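Local coordinates for RimK domain protein ATP-grasp (Sphaerobacter thermophilus, PDB 5I47), which probably binds ATP and acts as an ATP-grasp ligase of the RimK type, perhaps forming amide bonds between a carboxylate and an amino group, at residues Val79-Ala84 with Thr232-Val237. Residues are numbered along the deposited sequence; the frame is centred on the assembly and turned at random.
Sequences VVNRAA and TGTYAV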
loop_
_atom_site.group_PDB
_atom_site.type_symbol
_atom_site.label_atom_id
_atom_site.label_comp_id
_atom_site.label_asym_id
_atom_site.label_seq_id
_atom_site.Cartn_x
_atom_site.Cartn_y
_atom_site.Cartn_z
ATOM N N VAL B 79 19.121 -0.985 -0.770
ATOM C CA VAL B 79 18.410 -1.171 -2.029
ATOM C C VAL B 79 18.235 0.178 -2.713
ATOM O O VAL B 79 17.908 1.180 -2.064
ATOM C CB VAL B 79 17.043 -1.856 -1.820
ATOM C CG1 VAL B 79 16.349 -2.093 -3.160
ATOM C CG2 VAL B 79 17.218 -3.167 -1.080
ATOM N N VAL B 80 18.470 0.200 -4.021
ATOM C CA VAL B 80 18.146 1.335 -4.872
ATOM C C VAL B 80 17.084 0.869 -5.860
ATOM O O VAL B 80 17.323 -0.074 -6.614
ATOM C CB VAL B 80 19.385 1.880 -5.597
ATOM C CG1 VAL B 80 18.976 2.865 -6.682
ATOM C CG2 VAL B 80 20.334 2.531 -4.603
ATOM N N ASN B 81 15.917 1.510 -5.870
ATOM C CA ASN B 81 15.631 2.675 -5.044
ATOM C C ASN B 81 15.345 2.315 -3.590
ATOM O O ASN B 81 14.829 1.235 -3.298
ATOM C CB ASN B 81 14.442 3.444 -5.625
ATOM C CG ASN B 81 14.764 4.104 -6.949
ATOM O OD1 ASN B 81 15.500 5.090 -6.998
ATOM N ND2 ASN B 81 14.208 3.572 -8.029
ATOM N N ARG B 82 15.697 3.232 -2.688
ATOM C CA ARG B 82 15.396 3.052 -1.274
ATOM C C ARG B 82 13.894 2.872 -1.077
ATOM O O ARG B 82 13.080 3.342 -1.879
ATOM C CB ARG B 82 15.902 4.246 -0.465
ATOM C CG ARG B 82 15.057 5.497 -0.601
ATOM C CD ARG B 82 15.704 6.673 0.124
ATOM N NE ARG B 82 16.974 7.043 -0.496
ATOM C CZ ARG B 82 17.090 7.897 -1.509
ATOM N NH1 ARG B 82 18.288 8.170 -2.016
ATOM N NH2 ARG B 82 16.011 8.482 -2.015
ATOM N N ALA B 83 13.533 2.174 0.008
ATOM C CA ALA B 83 12.147 1.760 0.213
ATOM C C ALA B 83 11.184 2.937 0.105
ATOM O O ALA B 83 10.162 2.858 -0.588
ATOM C CB ALA B 83 12.003 1.072 1.572
ATOM N N ALA B 84 11.508 4.047 0.773
ATOM C CA ALA B 84 10.600 5.191 0.799
ATOM C C ALA B 84 10.375 5.760 -0.595
ATOM O O ALA B 84 9.250 6.144 -0.940
ATOM C CB ALA B 84 11.143 6.271 1.730
ATOM N N THR B 232 17.132 11.567 -4.323
ATOM C CA THR B 232 17.947 10.937 -5.345
ATOM C C THR B 232 17.471 9.506 -5.599
ATOM O O THR B 232 16.849 8.868 -4.746
ATOM C CB THR B 232 19.417 10.929 -4.926
ATOM O OG1 THR B 232 19.557 10.234 -3.678
ATOM C CG2 THR B 232 19.933 12.355 -4.769
ATOM N N GLY B 233 17.783 9.004 -6.784
ATOM C CA GLY B 233 17.433 7.646 -7.141
ATOM C C GLY B 233 17.535 7.443 -8.639
ATOM O O GLY B 233 17.979 8.317 -9.385
ATOM N N THR B 234 17.110 6.258 -9.063
ATOM C CA THR B 234 17.072 5.890 -10.476
ATOM C C THR B 234 15.607 5.845 -10.895
ATOM O O THR B 234 14.916 4.852 -10.652
ATOM C CB THR B 234 17.775 4.555 -10.711
ATOM O OG1 THR B 234 17.297 3.587 -9.771
ATOM C CG2 THR B 234 19.271 4.710 -10.530
ATOM N N TYR B 235 15.130 6.926 -11.512
ATOM C CA TYR B 235 13.722 7.019 -11.872
ATOM C C TYR B 235 13.548 7.967 -13.051
ATOM O O TYR B 235 14.478 8.663 -13.460
ATOM C CB TYR B 235 12.861 7.460 -10.677
ATOM C CG TYR B 235 13.244 8.767 -9.999
ATOM C CD1 TYR B 235 12.833 9.993 -10.513
ATOM C CD2 TYR B 235 13.979 8.769 -8.816
ATOM C CE1 TYR B 235 13.164 11.185 -9.882
ATOM C CE2 TYR B 235 14.312 9.952 -8.179
ATOM C CZ TYR B 235 13.904 11.159 -8.716
ATOM O OH TYR B 235 14.235 12.340 -8.079
ATOM N N ALA B 236 12.330 7.986 -13.591
ATOM C CA ALA B 236 11.982 8.801 -14.747
ATOM C C ALA B 236 10.673 9.530 -14.482
ATOM O O ALA B 236 9.660 8.895 -14.177
ATOM C CB ALA B 236 11.859 7.938 -16.002
ATOM N N VAL B 237 10.692 10.855 -14.601
ATOM C CA VAL B 237 9.522 11.691 -14.353
ATOM C C VAL B 237 8.815 11.943 -15.680
ATOM O O VAL B 237 9.394 12.537 -16.600
ATOM C CB VAL B 237 9.911 13.017 -13.681
ATOM C CG1 VAL B 237 8.674 13.775 -13.233
ATOM C CG2 VAL B 237 10.847 12.776 -12.506
HETATM O O HOH W 1 15.995 6.319 -4.406
#
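N81 reads the backbone of T234 with both ends of its side-chain amide. OD1 accepts from T234 N at 2.9 Å, while ND2 gives a nearly straight bond (174°) to T234 O, 3.0 Å away, keeping that oxygen in the amide plane of N81 though ND2 itself stands above the T234 carbonyl plane. CG sits anti to the carbonyl carbon of N81 (chi1 -68°), on the side from which the amide can meet T234. A cis peptide bond joins V80 to N81.

The second polar group is the guanidinium of R82, which meets T232 end-on. NH1 donates to T232 OG1 at 2.9 Å, and NH2 to T232 O, also 2.9 Å, with the oxygen tilted from the guanidinium plane. Water 1 bridges the two segments, donating to N81 OD1 and, at 2.7 Å, to T232 O.

Packing is slight: V80 CG1 rests on T234 OG1 at 3.6 Å, and G233 CA lies 3.2 Å from N81 OD1. F274 of helix 267-275 touches V80, R82 and T232.

An alanine in place of N81 would probably leave T234 N and T234 O without these partners and the bridging water less firmly held. At this point between the parallel sheet and the ATP-grasp sheet, the two segments are joined mainly by directional polar bonds, largely to main-chain atoms, consistent with a fixed position of the turn before strand 235-241 against the end of strand 79-80.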